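Local coordinates for 14-3-3 protein (Cryptosporidium parvum, PDB 3EFZ) that probably binds phosphoserine-containing partner proteins in signalling, as other members of the 14-3-3 family do, at residues L151-A156 with T203-D208; T76-S81 with R111-S116; A197-Y202 with M217-R222. All blocks are in the same frame, centred on the assembly; numbering follows the deposited sequence.

Interaction 1 is the middle of the three. It joins helix 138-158 to helix 193-207 and holds Arg153, which is predicted to bind the phosphoserine of a partner. It meets interaction 2 at the second predicted residue, Arg79, with Arg153 NH1 3.5 Å from Arg79 NH2. Such a pair of arginines suits a phosphate site. Interaction 3 shares helix 193-207 with interaction 1, and their centres lie 12 Å apart. There Thr203 OG1 is 3.3 Å from Phe219 CD1. Interactions 2 and 3 do not touch. Their nearest atoms are about 8 Å apart, and they sit on opposite sides of the chain's centre. Interaction 2 also borders the second subunit.

Interaction 1: residues L151-A156 with T203-D208; sequences LMRYKA and TILKYD
The guanidinium of Arg153 is the flat group here, and Ile204 meets it obliquely. The methyl CG2 of Ile204 does the touching, 3.8 Å from Arg153 NH1. No hydrogen bond joins the two segments. The rest of the contact lies along the aliphatic part of the arginine. Arg153 CD comes within 4.1 Å of the backbone N of Leu205. Arg153 CG lies 4.2 Å from Leu205 CD1, and the two side chains run past each other in opposite directions. The backbones are nearest at Arg153 and Leu205, whose CA atoms are 6.8 Å apart.

The torsions of the arginine explain this split. Its CG points opposite the backbone N (chi1 173°), which carries the chain out toward helix 193-207. A bend at chi3, 58°, then turns the guanidinium aside to pass Ile204. The CB of Leu205 does not point straight at the other segment, but CD1 reaches the arginine stem.

The polar end of Arg153 is held from elsewhere, with NE hydrogen-bonded to the hydroxyl of Tyr175 and NH2 in a long, weak ion pair with Asp150. Leu205 also packs on Tyr175 and Val172, so Tyr175 of helix 161-185 touches both Arg153 and Leu205.

Arg153 is predicted to interact with phosphoserine on a partner protein, and with nearby Arg79, the other predicted residue, it probably forms part of one anion site, as in other 14-3-3 proteins. In chemical terms, the contact divides Arg153 into two parts. The CG and CD methylenes pack on Leu205, and NH1 touches the CG2 methyl of Ile204, while NE is bonded to Tyr175.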
loop_
_atom_site.group_PDB
_atom_site.type_symbol
_atom_site.label_atom_id
_atom_site.label_comp_id
_atom_site.label_asym_id
_atom_site.label_seq_id
_atom_site.Cartn_x
_atom_site.Cartn_y
_atom_site.Cartn_z
ATOM N N LEU B 151 -10.570 -4.889 10.414
ATOM C CA LEU B 151 -9.454 -5.838 10.535
ATOM C C LEU B 151 -9.871 -7.240 10.988
ATOM O O LEU B 151 -9.317 -8.223 10.523
ATOM C CB LEU B 151 -8.355 -5.302 11.463
ATOM C CG LEU B 151 -7.576 -4.045 11.050
ATOM C CD1 LEU B 151 -6.640 -3.690 12.158
ATOM C CD2 LEU B 151 -6.815 -4.207 9.726
ATOM N N MET B 152 -10.834 -7.332 11.894
ATOM C CA MET B 152 -11.433 -8.625 12.219
ATOM C C MET B 152 -12.138 -9.296 11.019
ATOM O O MET B 152 -12.050 -10.518 10.827
ATOM C CB MET B 152 -12.397 -8.484 13.404
ATOM C CG MET B 152 -11.696 -8.389 14.741
ATOM S SD MET B 152 -10.620 -9.800 15.052
ATOM C CE MET B 152 -9.244 -8.928 15.757
ATOM N N ARG B 153 -12.848 -8.479 10.235
ATOM C CA ARG B 153 -13.521 -8.922 8.995
ATOM C C ARG B 153 -12.497 -9.470 8.008
ATOM O O ARG B 153 -12.756 -10.479 7.335
ATOM C CB ARG B 153 -14.344 -7.771 8.367
ATOM C CG ARG B 153 -14.954 -8.047 6.974
ATOM C CD ARG B 153 -16.090 -7.045 6.618
ATOM N NE ARG B 153 -15.629 -5.642 6.643
ATOM C CZ ARG B 153 -15.044 -5.026 5.619
ATOM N NH1 ARG B 153 -14.864 -5.666 4.462
ATOM N NH2 ARG B 153 -14.637 -3.763 5.744
ATOM N N TYR B 154 -11.332 -8.821 7.937
ATOM C CA TYR B 154 -10.253 -9.300 7.070
ATOM C C TYR B 154 -9.718 -10.658 7.510
ATOM O O TYR B 154 -9.418 -11.493 6.666
ATOM C CB TYR B 154 -9.089 -8.309 7.014
ATOM C CG TYR B 154 -9.385 -6.938 6.417
ATOM C CD1 TYR B 154 -10.583 -6.651 5.737
ATOM C CD2 TYR B 154 -8.428 -5.928 6.512
ATOM C CE1 TYR B 154 -10.808 -5.387 5.196
ATOM C CE2 TYR B 154 -8.630 -4.675 5.964
ATOM C CZ TYR B 154 -9.812 -4.403 5.323
ATOM O OH TYR B 154 -9.936 -3.137 4.804
ATOM N N LYS B 155 -9.577 -10.862 8.823
ATOM C CA LYS B 155 -9.028 -12.122 9.364
ATOM C C LYS B 155 -10.023 -13.233 9.061
ATOM O O LYS B 155 -9.634 -14.338 8.689
ATOM C CB LYS B 155 -8.786 -12.057 10.888
ATOM C CG LYS B 155 -7.756 -11.042 11.390
ATOM C CD LYS B 155 -7.433 -11.305 12.868
ATOM C CE LYS B 155 -6.526 -10.238 13.439
ATOM N NZ LYS B 155 -6.046 -10.546 14.842
ATOM N N ALA B 156 -11.303 -12.902 9.228
ATOM C CA ALA B 156 -12.442 -13.778 8.961
ATOM C C ALA B 156 -12.513 -14.270 7.510
ATOM O O ALA B 156 -13.038 -15.344 7.259
ATOM C CB ALA B 156 -13.746 -13.057 9.334
ATOM N N THR B 203 -22.796 -3.790 7.004
ATOM C CA THR B 203 -23.611 -4.333 5.916
ATOM C C THR B 203 -22.814 -5.336 5.076
ATOM O O THR B 203 -23.341 -6.391 4.742
ATOM C CB THR B 203 -24.187 -3.220 5.006
ATOM O OG1 THR B 203 -25.083 -2.398 5.766
ATOM C CG2 THR B 203 -24.938 -3.807 3.826
ATOM N N ILE B 204 -21.551 -5.019 4.776
ATOM C CA ILE B 204 -20.656 -5.930 4.045
ATOM C C ILE B 204 -20.415 -7.247 4.812
ATOM O O ILE B 204 -20.463 -8.348 4.212
ATOM C CB ILE B 204 -19.317 -5.243 3.668
ATOM C CG1 ILE B 204 -19.556 -4.094 2.681
ATOM C CG2 ILE B 204 -18.330 -6.253 3.079
ATOM C CD1 ILE B 204 -18.346 -3.168 2.507
ATOM N N LEU B 205 -20.197 -7.134 6.126
ATOM C CA LEU B 205 -20.030 -8.300 6.994
ATOM C C LEU B 205 -21.259 -9.196 6.967
ATOM O O LEU B 205 -21.123 -10.423 6.863
ATOM C CB LEU B 205 -19.739 -7.879 8.440
ATOM C CG LEU B 205 -19.443 -8.951 9.497
ATOM C CD1 LEU B 205 -18.052 -9.587 9.286
ATOM C CD2 LEU B 205 -19.546 -8.332 10.898
ATOM N N LYS B 206 -22.439 -8.578 7.053
ATOM C CA LYS B 206 -23.717 -9.285 7.018
ATOM C C LYS B 206 -23.955 -9.979 5.682
ATOM O O LYS B 206 -24.373 -11.143 5.644
ATOM C CB LYS B 206 -24.889 -8.326 7.285
ATOM C CG LYS B 206 -24.987 -7.777 8.702
ATOM C CD LYS B 206 -26.040 -6.674 8.747
ATOM C CE LYS B 206 -26.058 -5.979 10.098
ATOM N NZ LYS B 206 -26.823 -6.706 11.140
ATOM N N TYR B 207 -23.711 -9.248 4.598
ATOM C CA TYR B 207 -23.907 -9.762 3.258
ATOM C C TYR B 207 -22.980 -10.942 2.990
ATOM O O TYR B 207 -23.447 -12.033 2.695
ATOM C CB TYR B 207 -23.716 -8.650 2.212
ATOM C CG TYR B 207 -24.037 -9.056 0.779
ATOM C CD1 TYR B 207 -25.232 -8.662 0.170
ATOM C CD2 TYR B 207 -23.136 -9.826 0.030
ATOM C CE1 TYR B 207 -25.519 -9.028 -1.153
ATOM C CE2 TYR B 207 -23.416 -10.200 -1.276
ATOM C CZ TYR B 207 -24.606 -9.799 -1.866
ATOM O OH TYR B 207 -24.871 -10.179 -3.164
ATOM N N ASP B 208 -21.676 -10.723 3.108
ATOM C CA ASP B 208 -20.713 -11.743 2.717
ATOM C C ASP B 208 -20.515 -12.782 3.833
ATOM O O ASP B 208 -21.166 -13.846 3.810
ATOM C CB ASP B 208 -19.393 -11.103 2.261
ATOM C CG ASP B 208 -18.487 -12.080 1.532
ATOM O OD1 ASP B 208 -18.837 -13.283 1.455
ATOM O OD2 ASP B 208 -17.415 -11.645 1.036
#

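Interaction 2: residues T76-S81 with R111-S116; sequences TSIRNS and RDFEES
Two nearly antiparallel helices of the all-helical 14-3-3 fold pack here through Ile78 and Phe113, beside the contact with the second subunit. The segments 76-81 and 111-116 have axes 9.6 Å apart at closest approach, with 153° between their directions. Ile78 and Phe113 face each other where the backbones are nearest.

The methyl CG2 of Ile78 is the main point of touch. It lies 3.3 Å from the backbone O of Phe113 and 3.5 Å from Phe113 CD2. The methyl meets the ring obliquely. It also sits close to Phe113 CB, so it fits into the angle between the Phe113 ring and the Phe113 backbone. The longer branch of Ile78 runs outward and toward the N-terminal end of helix 63-81, and its CD1 reaches Ser116 CB at 4.1 Å.

Ser81 reaches the same ring from another direction. Its OG lies at the ring edge, near the plane, 3.3 Å from Phe113 CE2. The hydroxyl sits between the backbone N and the carbonyl carbon (chi1 76°), from where it can turn back to its own helix. There OG donates a hydrogen bond of 2.9 Å to Ile78 O. The donor is tilted 22° from the carbonyl plane. This bond uses the hydroxyl proton and holds OG beside the aromatic edge.

Across the dimer, Phe113 meets Phe113 of the second subunit, and the backbone O of Ser77 and the ND2 of Asn80 are hydrogen-bonded to Ser116 OG of that subunit. Within the chain, Ile78 continues onto Ile117 and Glu120 of helix 100-131, and Phe113 rests on Leu82 just after helix 63-81. The CB of Arg79 points away from residues 111-116, and its side chain packs on Tyr154 and forms a salt bridge with Glu157, both on helix 138-158.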
loop_
_atom_site.group_PDB
_atom_site.type_symbol
_atom_site.label_atom_id
_atom_site.label_comp_id
_atom_site.label_asym_id
_atom_site.label_seq_id
_atom_site.Cartn_x
_atom_site.Cartn_y
_atom_site.Cartn_z
ATOM N N THR B 76 -4.839 -3.388 3.821
ATOM C CA THR B 76 -5.868 -3.137 2.805
ATOM C C THR B 76 -5.284 -3.339 1.397
ATOM O O THR B 76 -5.924 -3.964 0.538
ATOM C CB THR B 76 -6.450 -1.723 2.971
ATOM O OG1 THR B 76 -6.892 -1.567 4.324
ATOM C CG2 THR B 76 -7.656 -1.501 2.071
ATOM N N SER B 77 -4.068 -2.842 1.168
ATOM C CA SER B 77 -3.425 -3.072 -0.119
ATOM C C SER B 77 -3.059 -4.540 -0.340
ATOM O O SER B 77 -3.177 -5.006 -1.449
ATOM C CB SER B 77 -2.220 -2.163 -0.355
ATOM O OG SER B 77 -2.621 -0.789 -0.387
ATOM N N ILE B 78 -2.610 -5.253 0.696
ATOM C CA ILE B 78 -2.300 -6.688 0.567
ATOM C C ILE B 78 -3.593 -7.430 0.202
ATOM O O ILE B 78 -3.624 -8.225 -0.732
ATOM C CB ILE B 78 -1.628 -7.266 1.836
ATOM C CG1 ILE B 78 -0.274 -6.587 2.095
ATOM C CG2 ILE B 78 -1.415 -8.754 1.699
ATOM C CD1 ILE B 78 0.248 -6.797 3.505
ATOM N N ARG B 79 -4.680 -7.107 0.903
ATOM C CA ARG B 79 -5.982 -7.695 0.601
ATOM C C ARG B 79 -6.453 -7.374 -0.826
ATOM O O ARG B 79 -7.006 -8.244 -1.489
ATOM C CB ARG B 79 -7.001 -7.262 1.644
ATOM C CG ARG B 79 -8.416 -7.803 1.460
ATOM C CD ARG B 79 -9.233 -7.259 2.577
ATOM N NE ARG B 79 -10.649 -7.580 2.473
ATOM C CZ ARG B 79 -11.578 -6.770 1.995
ATOM N NH1 ARG B 79 -11.258 -5.559 1.561
ATOM N NH2 ARG B 79 -12.840 -7.182 1.978
ATOM N N ASN B 80 -6.230 -6.144 -1.295
ATOM C CA ASN B 80 -6.670 -5.718 -2.611
ATOM C C ASN B 80 -5.990 -6.507 -3.726
ATOM O O ASN B 80 -6.642 -6.909 -4.692
ATOM C CB ASN B 80 -6.433 -4.209 -2.808
ATOM C CG ASN B 80 -6.897 -3.717 -4.177
ATOM O OD1 ASN B 80 -8.078 -3.505 -4.389
ATOM N ND2 ASN B 80 -5.960 -3.518 -5.100
ATOM N N SER B 81 -4.692 -6.771 -3.564
ATOM C CA SER B 81 -3.893 -7.480 -4.566
ATOM C C SER B 81 -4.343 -8.933 -4.766
ATOM O O SER B 81 -4.033 -9.565 -5.798
ATOM C CB SER B 81 -2.399 -7.420 -4.207
ATOM O OG SER B 81 -2.084 -8.317 -3.158
ATOM N N ARG B 111 -0.793 -17.439 0.398
ATOM C CA ARG B 111 -0.485 -17.924 1.746
ATOM C C ARG B 111 0.359 -16.914 2.523
ATOM O O ARG B 111 0.032 -16.557 3.660
ATOM C CB ARG B 111 0.273 -19.247 1.615
ATOM C CG ARG B 111 0.331 -20.120 2.832
ATOM C CD ARG B 111 0.966 -21.447 2.446
ATOM N NE ARG B 111 0.013 -22.329 1.755
ATOM C CZ ARG B 111 0.044 -22.668 0.461
ATOM N NH1 ARG B 111 1.010 -22.235 -0.349
ATOM N NH2 ARG B 111 -0.911 -23.468 -0.014
ATOM N N ASP B 112 1.441 -16.455 1.897
ATOM C CA ASP B 112 2.309 -15.432 2.456
ATOM C C ASP B 112 1.580 -14.108 2.708
ATOM O O ASP B 112 1.777 -13.483 3.728
ATOM C CB ASP B 112 3.466 -15.149 1.494
ATOM C CG ASP B 112 4.470 -16.277 1.429
ATOM O OD1 ASP B 112 4.364 -17.251 2.218
ATOM O OD2 ASP B 112 5.382 -16.171 0.580
ATOM N N PHE B 113 0.760 -13.689 1.758
ATOM C CA PHE B 113 0.091 -12.388 1.826
ATOM C C PHE B 113 -0.976 -12.429 2.906
ATOM O O PHE B 113 -1.167 -11.469 3.642
ATOM C CB PHE B 113 -0.491 -12.023 0.453
ATOM C CG PHE B 113 0.459 -11.262 -0.451
ATOM C CD1 PHE B 113 1.807 -11.630 -0.572
ATOM C CD2 PHE B 113 -0.005 -10.176 -1.195
ATOM C CE1 PHE B 113 2.674 -10.909 -1.393
ATOM C CE2 PHE B 113 0.839 -9.449 -2.043
ATOM C CZ PHE B 113 2.188 -9.820 -2.153
ATOM N N GLU B 114 -1.662 -13.561 3.008
ATOM C CA GLU B 114 -2.647 -13.784 4.050
ATOM C C GLU B 114 -2.022 -13.917 5.446
ATOM O O GLU B 114 -2.595 -13.404 6.398
ATOM C CB GLU B 114 -3.602 -14.961 3.708
ATOM C CG GLU B 114 -4.422 -14.697 2.428
ATOM C CD GLU B 114 -5.693 -15.509 2.296
ATOM O OE1 GLU B 114 -5.677 -16.734 2.518
ATOM O OE2 GLU B 114 -6.733 -14.907 1.944
ATOM N N GLU B 115 -0.863 -14.593 5.572
ATOM C CA GLU B 115 -0.095 -14.631 6.832
ATOM C C GLU B 115 0.161 -13.178 7.279
ATOM O O GLU B 115 -0.098 -12.830 8.410
ATOM C CB GLU B 115 1.225 -15.441 6.700
ATOM C CG GLU B 115 1.059 -16.996 6.840
ATOM C CD GLU B 115 2.263 -17.878 6.366
ATOM O OE1 GLU B 115 2.182 -19.131 6.540
ATOM O OE2 GLU B 115 3.280 -17.350 5.827
ATOM N N SER B 116 0.616 -12.335 6.352
ATOM C CA SER B 116 0.863 -10.908 6.579
ATOM C C SER B 116 -0.363 -10.103 7.027
ATOM O O SER B 116 -0.274 -9.339 7.984
ATOM C CB SER B 116 1.489 -10.277 5.326
ATOM O OG SER B 116 2.860 -10.616 5.270
#

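Interaction 3: residues A197-Y202 with M217-R222; sequences ATILNY and MKFANR
The backbone O of Ile199 is gripped by Thr203 twice, through its backbone N and its hydroxyl OG1, and the edge of the Phe219 ring lies beside it. Thr203 OG1 is hydrogen-bonded to it within helix 193-207. Phe219 CE1 lies 3.9 Å from the same oxygen, which sits in the plane of the ring.

The ring of Phe219 reaches across from helix 213-228 and enters between Ile199 and Tyr202. Its CG is turned opposite the backbone N (chi1 -171°), which sends the ring straight at the other helix. Phe219 CZ is 3.9 Å from Ile199 CD1 and 3.6 Å from Tyr202 CD2. The two aromatic rings meet obliquely, with centroids 5.1 Å apart and planes at 73°.

Tyr202 is held at its far end by Glu176, which is hydrogen-bonded to its OH. Lys206 makes cation-pi contacts with both rings. Ile199 and Tyr202 also pack on Leu179 of helix 161-185.

Across the segments the contact is apolar and without hydrogen bonds. The carbonyl of Ile199 lies at the ring edge, where the C-H of CE1 may add at most a weak electrostatic attraction.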
loop_
_atom_site.group_PDB
_atom_site.type_symbol
_atom_site.label_atom_id
_atom_site.label_comp_id
_atom_site.label_asym_id
_atom_site.label_seq_id
_atom_site.Cartn_x
_atom_site.Cartn_y
_atom_site.Cartn_z
ATOM N N ALA B 197 -20.245 5.095 7.046
ATOM C CA ALA B 197 -19.125 4.218 6.689
ATOM C C ALA B 197 -19.161 2.982 7.563
ATOM O O ALA B 197 -18.783 1.884 7.134
ATOM C CB ALA B 197 -17.776 4.936 6.833
ATOM N N THR B 198 -19.610 3.167 8.800
ATOM C CA THR B 198 -19.705 2.068 9.743
ATOM C C THR B 198 -20.850 1.127 9.389
ATOM O O THR B 198 -20.671 -0.090 9.403
ATOM C CB THR B 198 -19.800 2.577 11.201
ATOM O OG1 THR B 198 -18.808 3.604 11.406
ATOM C CG2 THR B 198 -19.546 1.428 12.184
ATOM N N ILE B 199 -22.012 1.703 9.073
ATOM C CA ILE B 199 -23.160 0.971 8.536
ATOM C C ILE B 199 -22.763 0.121 7.326
ATOM O O ILE B 199 -23.137 -1.054 7.242
ATOM C CB ILE B 199 -24.325 1.954 8.152
ATOM C CG1 ILE B 199 -24.846 2.717 9.389
ATOM C CG2 ILE B 199 -25.466 1.231 7.368
ATOM C CD1 ILE B 199 -25.791 1.912 10.314
ATOM N N LEU B 200 -22.011 0.724 6.403
ATOM C CA LEU B 200 -21.621 0.082 5.149
ATOM C C LEU B 200 -20.730 -1.133 5.359
ATOM O O LEU B 200 -20.962 -2.171 4.742
ATOM C CB LEU B 200 -20.933 1.069 4.185
ATOM C CG LEU B 200 -20.385 0.478 2.861
ATOM C CD1 LEU B 200 -21.498 -0.010 1.927
ATOM C CD2 LEU B 200 -19.456 1.451 2.118
ATOM N N ASN B 201 -19.713 -1.001 6.213
ATOM C CA ASN B 201 -18.829 -2.119 6.512
ATOM C C ASN B 201 -19.525 -3.262 7.271
ATOM O O ASN B 201 -19.265 -4.445 7.000
ATOM C CB ASN B 201 -17.566 -1.618 7.208
ATOM C CG ASN B 201 -16.626 -0.896 6.240
ATOM O OD1 ASN B 201 -17.028 -0.488 5.153
ATOM N ND2 ASN B 201 -15.387 -0.721 6.640
ATOM N N TYR B 202 -20.426 -2.897 8.181
ATOM C CA TYR B 202 -21.263 -3.872 8.893
ATOM C C TYR B 202 -22.203 -4.563 7.921
ATOM O O TYR B 202 -22.384 -5.770 8.009
ATOM C CB TYR B 202 -22.052 -3.193 10.023
ATOM C CG TYR B 202 -22.701 -4.115 11.060
ATOM C CD1 TYR B 202 -22.382 -5.475 11.140
ATOM C CD2 TYR B 202 -23.602 -3.603 11.982
ATOM C CE1 TYR B 202 -22.968 -6.300 12.093
ATOM C CE2 TYR B 202 -24.195 -4.421 12.943
ATOM C CZ TYR B 202 -23.868 -5.771 12.990
ATOM O OH TYR B 202 -24.453 -6.578 13.948
ATOM N N MET B 217 -29.434 -6.132 3.286
ATOM C CA MET B 217 -30.112 -5.109 2.507
ATOM C C MET B 217 -31.200 -4.373 3.274
ATOM O O MET B 217 -31.342 -3.160 3.110
ATOM C CB MET B 217 -30.603 -5.658 1.174
ATOM C CG MET B 217 -29.691 -5.276 -0.004
ATOM S SD MET B 217 -27.939 -5.755 0.062
ATOM C CE MET B 217 -27.092 -4.312 0.710
ATOM N N LYS B 218 -31.932 -5.083 4.130
ATOM C CA LYS B 218 -32.860 -4.436 5.063
ATOM C C LYS B 218 -32.122 -3.470 5.999
ATOM O O LYS B 218 -32.601 -2.364 6.277
ATOM C CB LYS B 218 -33.613 -5.482 5.885
ATOM C CG LYS B 218 -34.761 -6.134 5.153
ATOM C CD LYS B 218 -35.399 -7.215 6.005
ATOM C CE LYS B 218 -36.461 -7.975 5.217
ATOM N NZ LYS B 218 -36.839 -9.237 5.909
ATOM N N PHE B 219 -30.955 -3.895 6.477
ATOM C CA PHE B 219 -30.115 -3.083 7.360
ATOM C C PHE B 219 -29.698 -1.792 6.650
ATOM O O PHE B 219 -29.800 -0.699 7.221
ATOM C CB PHE B 219 -28.893 -3.895 7.837
ATOM C CG PHE B 219 -28.079 -3.212 8.908
ATOM C CD1 PHE B 219 -26.855 -2.619 8.594
ATOM C CD2 PHE B 219 -28.537 -3.151 10.228
ATOM C CE1 PHE B 219 -26.075 -1.973 9.583
ATOM C CE2 PHE B 219 -27.775 -2.502 11.230
ATOM C CZ PHE B 219 -26.537 -1.912 10.899
ATOM N N ALA B 220 -29.254 -1.938 5.402
ATOM C CA ALA B 220 -28.869 -0.815 4.546
ATOM C C ALA B 220 -30.046 0.099 4.205
ATOM O O ALA B 220 -29.909 1.317 4.292
ATOM C CB ALA B 220 -28.193 -1.314 3.267
ATOM N N ASN B 221 -31.182 -0.493 3.814
ATOM C CA ASN B 221 -32.423 0.236 3.561
ATOM C C ASN B 221 -32.826 1.092 4.756
ATOM O O ASN B 221 -33.104 2.279 4.609
ATOM C CB ASN B 221 -33.573 -0.735 3.231
ATOM C CG ASN B 221 -33.777 -0.941 1.731
ATOM O OD1 ASN B 221 -33.221 -0.211 0.906
ATOM N ND2 ASN B 221 -34.597 -1.935 1.375
ATOM N N ARG B 222 -32.866 0.469 5.928
ATOM C CA ARG B 222 -33.176 1.140 7.190
ATOM C C ARG B 222 -32.382 2.423 7.419
ATOM O O ARG B 222 -32.945 3.442 7.821
ATOM C CB ARG B 222 -32.860 0.203 8.347
ATOM C CG ARG B 222 -34.035 -0.354 9.021
ATOM C CD ARG B 222 -33.665 -0.555 10.452
ATOM N NE ARG B 222 -32.958 -1.801 10.698
ATOM C CZ ARG B 222 -32.029 -1.950 11.634
ATOM N NH1 ARG B 222 -31.658 -0.919 12.395
ATOM N NH2 ARG B 222 -31.451 -3.128 11.795
#